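PDB 4WES: nitrogenase molybdenum-iron protein beta chain from Clostridium pasteurianum, which forms, with the alpha chain, the molybdenum-iron component of nitrogenase, which reduces dinitrogen to ammonium, and shares an [8Fe-7S] cluster with that chain. Local coordinates for residues R265-I277 with P423-E435. Residues are numbered along the deposited sequence; the frame is centred on the assembly and turned at random.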
ATOM      1  N   ARG B 265       9.975 -24.515   9.899  1.00 11.62           N
ATOM      2  CA  ARG B 265      10.203 -23.239   9.253  1.00 12.18           C
ATOM      3  C   ARG B 265       9.338 -22.150   9.897  1.00 12.17           C
ATOM      4  O   ARG B 265       8.227 -22.408  10.388  1.00 12.65           O
ATOM      5  CB  ARG B 265       9.808 -23.354   7.816  1.00 15.02           C
ATOM      6  CG  ARG B 265      10.849 -23.983   6.996  1.00 16.54           C
ATOM      7  CD  ARG B 265      10.498 -23.865   5.506  1.00 18.66           C
ATOM      8  NE  ARG B 265      11.606 -24.431   4.841  1.00 18.33           N
ATOM      9  CZ  ARG B 265      11.637 -24.816   3.600  1.00 14.78           C
ATOM     10  NH1 ARG B 265      10.555 -24.745   2.850  1.00 16.15           N
ATOM     11  NH2 ARG B 265      12.754 -25.312   3.124  1.00 17.60           N
ATOM     12  N   THR B 266       9.850 -20.930   9.856  1.00 11.26           N
ATOM     13  CA  THR B 266       8.978 -19.801  10.152  1.00 10.92           C
ATOM     14  C   THR B 266       7.716 -19.941   9.311  1.00 10.81           C
ATOM     15  O   THR B 266       7.838 -20.143   8.106  1.00 10.51           O
ATOM     16  CB  THR B 266       9.694 -18.492   9.810  1.00 11.63           C
ATOM     17  OG1 THR B 266      10.943 -18.427  10.509  1.00 12.51           O
ATOM     18  CG2 THR B 266       8.850 -17.310  10.156  1.00 11.63           C
ATOM     19  N   PRO B 267       6.521 -19.811   9.923  1.00 10.44           N
ATOM     20  CA  PRO B 267       5.327 -20.179   9.152  1.00 10.04           C
ATOM     21  C   PRO B 267       4.865 -19.023   8.262  1.00  9.65           C
ATOM     22  O   PRO B 267       3.941 -18.283   8.620  1.00 10.69           O
ATOM     23  CB  PRO B 267       4.293 -20.564  10.250  1.00 11.77           C
ATOM     24  CG  PRO B 267       4.758 -19.814  11.453  1.00 11.52           C
ATOM     25  CD  PRO B 267       6.271 -19.857  11.376  1.00 11.26           C
ATOM     26  N   ILE B 268       5.528 -18.880   7.115  1.00 10.11           N
ATOM     27  CA  ILE B 268       5.169 -17.920   6.068  1.00  9.56           C
ATOM     28  C   ILE B 268       4.777 -18.693   4.839  1.00  9.59           C
ATOM     29  O   ILE B 268       5.552 -19.529   4.353  1.00 11.13           O
ATOM     30  CB  ILE B 268       6.329 -16.943   5.771  1.00 10.73           C
ATOM     31  CG1 ILE B 268       6.694 -16.125   7.010  1.00 12.04           C
ATOM     32  CG2 ILE B 268       5.966 -16.039   4.592  1.00 11.00           C
ATOM     33  CD1 ILE B 268       7.959 -15.312   6.860  1.00 13.98           C
ATOM     34  N   GLY B 269       3.590 -18.402   4.308  1.00  9.86           N
ATOM     35  CA  GLY B 269       3.096 -19.049   3.096  1.00  9.99           C
ATOM     36  C   GLY B 269       2.297 -20.304   3.343  1.00  9.71           C
ATOM     37  O   GLY B 269       1.913 -20.610   4.481  1.00 11.92           O
ATOM     38  N   VAL B 270       2.070 -21.056   2.264  1.00 10.17           N
ATOM     39  CA  VAL B 270       1.161 -22.196   2.334  1.00 10.34           C
ATOM     40  C   VAL B 270       1.808 -23.372   3.044  1.00 10.38           C
ATOM     41  O   VAL B 270       1.344 -23.798   4.110  1.00 11.16           O
ATOM     42  CB  VAL B 270       0.640 -22.604   0.938  1.00 10.97           C
ATOM     43  CG1 VAL B 270      -0.332 -23.779   1.054  1.00 12.64           C
ATOM     44  CG2 VAL B 270      -0.010 -21.438   0.204  1.00 11.42           C
ATOM     45  N   SER B 271       2.857 -23.955   2.464  1.00 10.52           N
ATOM     46  CA  SER B 271       3.440 -25.158   3.047  1.00 10.64           C
ATOM     47  C   SER B 271       3.994 -24.915   4.430  1.00 10.41           C
ATOM     48  O   SER B 271       3.845 -25.765   5.309  1.00 11.39           O
ATOM     49  CB  SER B 271       4.476 -25.790   2.134  1.00 11.33           C
ATOM     50  OG  SER B 271       5.603 -24.944   1.948  1.00 12.62           O
ATOM     51  N   ALA B 272       4.617 -23.766   4.663  1.00 10.28           N
ATOM     52  CA  ALA B 272       5.219 -23.542   5.980  1.00 10.64           C
ATOM     53  C   ALA B 272       4.136 -23.346   7.059  1.00 10.50           C
ATOM     54  O   ALA B 272       4.298 -23.795   8.174  1.00 11.34           O
ATOM     55  CB  ALA B 272       6.185 -22.383   5.944  1.00 10.91           C
ATOM     56  N   THR B 273       3.035 -22.681   6.733  1.00  9.73           N
ATOM     57  CA  THR B 273       1.935 -22.606   7.702  1.00 10.72           C
ATOM     58  C   THR B 273       1.285 -23.980   7.866  1.00 10.36           C
ATOM     59  O   THR B 273       1.014 -24.406   9.000  1.00 10.61           O
ATOM     60  CB  THR B 273       0.907 -21.534   7.346  1.00 10.65           C
ATOM     61  OG1 THR B 273       1.582 -20.271   7.235  1.00 10.53           O
ATOM     62  CG2 THR B 273      -0.150 -21.425   8.420  1.00  9.98           C
ATOM     63  N   ASP B 274       1.047 -24.672   6.766  1.00 10.79           N
ATOM     64  CA  ASP B 274       0.495 -26.022   6.835  1.00 11.20           C
ATOM     65  C   ASP B 274       1.339 -26.898   7.746  1.00 10.85           C
ATOM     66  O   ASP B 274       0.806 -27.678   8.547  1.00 11.84           O
ATOM     67  CB  ASP B 274       0.464 -26.649   5.437  1.00 11.64           C
ATOM     68  CG  ASP B 274      -0.653 -26.156   4.524  1.00 11.31           C
ATOM     69  OD1 ASP B 274      -1.530 -25.366   4.963  1.00 11.98           O
ATOM     70  OD2 ASP B 274      -0.615 -26.575   3.339  1.00 12.41           O
ATOM     71  N   GLU B 275       2.669 -26.833   7.601  1.00 11.00           N
ATOM     72  CA  GLU B 275       3.557 -27.692   8.414  1.00 11.47           C
ATOM     73  C   GLU B 275       3.449 -27.368   9.907  1.00 11.15           C
ATOM     74  O   GLU B 275       3.525 -28.258  10.776  1.00 11.91           O
ATOM     75  CB  GLU B 275       4.993 -27.552   7.933  1.00 11.85           C
ATOM     76  CG  GLU B 275       5.203 -28.247   6.589  1.00 13.78           C
ATOM     77  CD  GLU B 275       6.300 -27.659   5.702  1.00 17.06           C
ATOM     78  OE1 GLU B 275       7.142 -26.816   6.145  1.00 17.59           O
ATOM     79  OE2 GLU B 275       6.305 -28.053   4.491  1.00 20.65           O
ATOM     80  N   PHE B 276       3.280 -26.103  10.245  1.00 10.90           N
ATOM     81  CA  PHE B 276       3.062 -25.674  11.625  1.00 11.80           C
ATOM     82  C   PHE B 276       1.740 -26.207  12.154  1.00 11.06           C
ATOM     83  O   PHE B 276       1.715 -26.787  13.241  1.00 12.27           O
ATOM     84  CB  PHE B 276       3.130 -24.119  11.666  1.00 11.40           C
ATOM     85  CG  PHE B 276       2.661 -23.507  12.943  1.00 11.42           C
ATOM     86  CD1 PHE B 276       3.436 -23.579  14.088  1.00 13.84           C
ATOM     87  CD2 PHE B 276       1.464 -22.847  13.007  1.00 13.83           C
ATOM     88  CE1 PHE B 276       2.993 -22.996  15.274  1.00 14.57           C
ATOM     89  CE2 PHE B 276       1.019 -22.265  14.181  1.00 14.33           C
ATOM     90  CZ  PHE B 276       1.780 -22.358  15.323  1.00 12.72           C
ATOM     91  N   ILE B 277       0.648 -26.015  11.424  1.00 11.24           N
ATOM     92  CA  ILE B 277      -0.656 -26.500  11.875  1.00 11.75           C
ATOM     93  C   ILE B 277      -0.630 -28.031  12.020  1.00 12.52           C
ATOM     94  O   ILE B 277      -1.136 -28.592  13.012  1.00 12.72           O
ATOM     95  CB  ILE B 277      -1.755 -26.063  10.899  1.00 11.56           C
ATOM     96  CG1 ILE B 277      -1.895 -24.544  10.882  1.00 13.20           C
ATOM     97  CG2 ILE B 277      -3.099 -26.711  11.217  1.00 13.09           C
ATOM     98  CD1 ILE B 277      -2.273 -23.906  12.192  1.00 14.06           C
ATOM     99  N   PRO B 423       0.762  -9.064  10.795  1.00 12.48           N
ATOM    100  CA  PRO B 423       1.584 -10.247  10.757  1.00 11.16           C
ATOM    101  C   PRO B 423       1.987 -10.577   9.327  1.00 11.29           C
ATOM    102  O   PRO B 423       1.251 -10.227   8.387  1.00 12.47           O
ATOM    103  CB  PRO B 423       0.639 -11.343  11.279  1.00 12.59           C
ATOM    104  CG  PRO B 423      -0.721 -10.887  10.849  1.00 13.57           C
ATOM    105  CD  PRO B 423      -0.661  -9.374  10.997  1.00 13.09           C
ATOM    106  N   LYS B 424       3.138 -11.250   9.180  1.00 11.83           N
ATOM    107  CA  LYS B 424       3.520 -11.911   7.961  1.00 12.12           C
ATOM    108  C   LYS B 424       3.351 -13.411   8.007  1.00 10.48           C
ATOM    109  O   LYS B 424       3.431 -14.049   6.963  1.00 12.05           O
ATOM    110  CB  LYS B 424       4.988 -11.566   7.568  1.00 17.06           C
ATOM    111  CG  LYS B 424       6.041 -12.137   8.558  1.00 22.51           C
ATOM    112  CD  LYS B 424       7.517 -11.865   8.255  1.00 29.99           C
ATOM    113  CE  LYS B 424       8.296 -11.337   9.474  1.00 32.99           C
ATOM    114  NZ  LYS B 424       9.574 -10.690   9.052  1.00 50.55           N
ATOM    115  N   VAL B 425       3.167 -13.962   9.209  1.00 10.78           N
ATOM    116  CA  VAL B 425       3.032 -15.395   9.389  1.00  9.94           C
ATOM    117  C   VAL B 425       1.577 -15.853   9.326  1.00  9.38           C
ATOM    118  O   VAL B 425       0.634 -15.059   9.454  1.00  9.48           O
ATOM    119  CB  VAL B 425       3.656 -15.847  10.726  1.00  9.74           C
ATOM    120  CG1 VAL B 425       5.134 -15.545  10.756  1.00 12.10           C
ATOM    121  CG2 VAL B 425       2.919 -15.265  11.941  1.00 11.06           C
ATOM    122  N   GLY B 426       1.408 -17.153   9.181  1.00  9.60           N
ATOM    123  CA  GLY B 426       0.090 -17.747   9.137  1.00 10.23           C
ATOM    124  C   GLY B 426      -0.634 -17.521   7.829  1.00  9.59           C
ATOM    125  O   GLY B 426      -0.133 -16.876   6.907  1.00  9.87           O
ATOM    126  N   TYR B 427      -1.840 -18.076   7.711  1.00  9.39           N
ATOM    127  CA  TYR B 427      -2.652 -17.812   6.536  1.00  9.19           C
ATOM    128  C   TYR B 427      -3.036 -16.343   6.482  1.00  9.87           C
ATOM    129  O   TYR B 427      -3.044 -15.748   5.388  1.00 10.76           O
ATOM    130  CB  TYR B 427      -3.883 -18.729   6.516  1.00 10.82           C
ATOM    131  CG  TYR B 427      -3.525 -20.189   6.658  1.00 10.24           C
ATOM    132  CD1 TYR B 427      -2.733 -20.843   5.722  1.00 10.59           C
ATOM    133  CD2 TYR B 427      -3.989 -20.947   7.729  1.00 10.90           C
ATOM    134  CE1 TYR B 427      -2.382 -22.188   5.849  1.00 11.00           C
ATOM    135  CE2 TYR B 427      -3.651 -22.271   7.869  1.00 11.75           C
ATOM    136  CZ  TYR B 427      -2.854 -22.900   6.930  1.00 10.73           C
ATOM    137  OH  TYR B 427      -2.518 -24.215   7.098  1.00 12.34           O
ATOM    138  N   LYS B 428      -3.312 -15.743   7.630  1.00 10.35           N
ATOM    139  CA  LYS B 428      -3.655 -14.333   7.711  1.00 11.66           C
ATOM    140  C   LYS B 428      -2.526 -13.436   7.183  1.00  9.60           C
ATOM    141  O   LYS B 428      -2.737 -12.490   6.416  1.00 10.62           O
ATOM    142  CB  LYS B 428      -3.953 -13.985   9.171  1.00 12.72           C
ATOM    143  CG  LYS B 428      -4.310 -12.549   9.482  1.00 20.02           C
ATOM    144  CD  LYS B 428      -4.665 -12.217  10.940  1.00 27.85           C
ATOM    145  CE  LYS B 428      -4.846 -10.698  11.054  1.00 59.68           C
ATOM    146  NZ  LYS B 428      -4.914 -10.156  12.446  1.00 63.71           N
ATOM    147  N   GLY B 429      -1.309 -13.723   7.620  1.00  9.73           N
ATOM    148  CA  GLY B 429      -0.154 -12.964   7.179  1.00  9.55           C
ATOM    149  C   GLY B 429       0.138 -13.178   5.709  1.00  8.91           C
ATOM    150  O   GLY B 429       0.537 -12.247   4.991  1.00 10.19           O
ATOM    151  N   ALA B 430      -0.081 -14.394   5.214  1.00  9.24           N
ATOM    152  CA  ALA B 430       0.116 -14.684   3.803  1.00  9.40           C
ATOM    153  C   ALA B 430      -0.850 -13.887   2.933  1.00  9.34           C
ATOM    154  O   ALA B 430      -0.461 -13.389   1.872  1.00  9.77           O
ATOM    155  CB  ALA B 430      -0.053 -16.178   3.550  1.00  9.62           C
ATOM    156  N   ILE B 431      -2.101 -13.768   3.377  1.00  9.17           N
ATOM    157  CA  ILE B 431      -3.085 -12.966   2.665  1.00  9.48           C
ATOM    158  C   ILE B 431      -2.596 -11.522   2.572  1.00  9.45           C
ATOM    159  O   ILE B 431      -2.659 -10.886   1.512  1.00 10.57           O
ATOM    160  CB  ILE B 431      -4.461 -13.078   3.368  1.00  9.89           C
ATOM    161  CG1 ILE B 431      -5.051 -14.462   3.092  1.00 10.82           C
ATOM    162  CG2 ILE B 431      -5.414 -11.958   2.947  1.00 11.29           C
ATOM    163  CD1 ILE B 431      -6.249 -14.805   4.014  1.00 12.09           C
ATOM    164  N   ARG B 432      -2.121 -10.973   3.687  1.00  9.50           N
ATOM    165  CA  ARG B 432      -1.615  -9.605   3.691  1.00 11.12           C
ATOM    166  C   ARG B 432      -0.451  -9.438   2.740  1.00  9.79           C
ATOM    167  O   ARG B 432      -0.361  -8.428   2.010  1.00 10.36           O
ATOM    168  CB  ARG B 432      -1.205  -9.199   5.098  1.00 14.82           C
ATOM    169  CG  ARG B 432      -2.371  -9.044   6.077  1.00 23.42           C
ATOM    170  CD  ARG B 432      -3.088  -7.697   5.953  1.00 49.44           C
ATOM    171  NE  ARG B 432      -2.194  -6.541   6.051  1.00 92.94           N
ATOM    172  CZ  ARG B 432      -2.561  -5.270   5.876  1.00111.79           C
ATOM    173  NH1 ARG B 432      -3.822  -4.945   5.597  1.00 75.22           N
ATOM    174  NH2 ARG B 432      -1.655  -4.310   5.980  1.00137.33           N
ATOM    175  N   LEU B 433       0.452 -10.416   2.690  1.00  9.54           N
ATOM    176  CA  LEU B 433       1.589 -10.371   1.763  1.00  9.74           C
ATOM    177  C   LEU B 433       1.142 -10.379   0.309  1.00  9.27           C
ATOM    178  O   LEU B 433       1.683  -9.622  -0.516  1.00  9.86           O
ATOM    179  CB  LEU B 433       2.554 -11.529   2.022  1.00 10.36           C
ATOM    180  CG  LEU B 433       3.459 -11.387   3.233  1.00 11.56           C
ATOM    181  CD1 LEU B 433       4.145 -12.712   3.514  1.00 14.48           C
ATOM    182  CD2 LEU B 433       4.465 -10.247   3.067  1.00 15.62           C
ATOM    183  N   VAL B 434       0.189 -11.245  -0.054  1.00  9.39           N
ATOM    184  CA  VAL B 434      -0.241 -11.271  -1.431  1.00  9.54           C
ATOM    185  C   VAL B 434      -0.905  -9.969  -1.838  1.00  8.90           C
ATOM    186  O   VAL B 434      -0.680  -9.459  -2.933  1.00  9.18           O
ATOM    187  CB  VAL B 434      -1.189 -12.455  -1.726  1.00 10.07           C
ATOM    188  CG1 VAL B 434      -1.679 -12.459  -3.160  1.00 10.37           C
ATOM    189  CG2 VAL B 434      -0.465 -13.768  -1.392  1.00 12.11           C
ATOM    190  N   GLU B 435      -1.715  -9.401  -0.953  1.00  8.81           N
ATOM    191  CA  GLU B 435      -2.302  -8.093  -1.214  1.00  8.88           C
ATOM    192  C   GLU B 435      -1.225  -7.032  -1.420  1.00  8.63           C
ATOM    193  O   GLU B 435      -1.292  -6.254  -2.369  1.00  9.15           O
ATOM    194  CB  GLU B 435      -3.245  -7.699  -0.086  1.00 10.45           C
ATOM    195  CG  GLU B 435      -3.900  -6.368  -0.349  1.00 10.22           C
ATOM    196  CD  GLU B 435      -4.700  -5.798   0.769  1.00 12.68           C
ATOM    197  OE1 GLU B 435      -4.482  -6.195   1.960  1.00 13.57           O
ATOM    198  OE2 GLU B 435      -5.520  -4.911   0.472  1.00 17.02           O
TER
HETATM  199  O   HOH W   1       2.360 -16.344   5.860  1.00 10.39           O
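Pro267 meets Val425 and Gly426 just ahead of helix 270-284. Pro267 is the centre of an inverse gamma turn, and its carbonyl O accepts a hydrogen bond from Gly426 N at 2.8 Å, with an N-H...O angle of 159°. Its ring CG lies beside the Val425 side chain, the two pointing the same way. Glycine suits position 426, whose phi is positive.

Both branches of Ile268 reach the other segment, an apolar residue suited to apolar neighbours. On one, CD1 rests on the aliphatic CD of Lys424 at 3.7 Å, while the lysine's amino group pairs with Glu323, and CG1 meets Val425 CG1; the other, CG2, touches Leu433 CD1.

Gly269 is the N-cap of helix 270-284, with backbone angles that favour glycine. Its N donates to a water molecule at 2.9 Å, which donates to the carbonyl oxygens of Lys424 and Gly426. This is antiparallel helix packing: the axes of 270-277 and 426-435 run at 169° and approach to 9.6 Å. It brings the helix after strand 261-264, the outermost strand of its parallel sheet, against the C-terminal helix 426-448.

Thr273 suits its place by offering both a hydroxyl and a methyl. OG1 donates to Gly269 O, which also accepts from Thr273 N, a bond consistent with the rotamer that sets CG2 over the centre of the Tyr427 ring, 3.5 Å from the centroid in a CH-pi contact.

Tyrosine adds a hydroxyl to that ring face: Asp274 OD1 accepts a hydrogen bond from Tyr427 OH at 2.6 Å through its anti lone pair, in the ring plane, with carboxylate and ring 58° apart. Arg296 of helix 290-305 pairs with the same oxygen, probably favouring the charged carboxylate. Ile277 CG1 approaches Tyr427 CE2 obliquely at 4.2 Å, and Trp519 of the alpha chain packs on both residues.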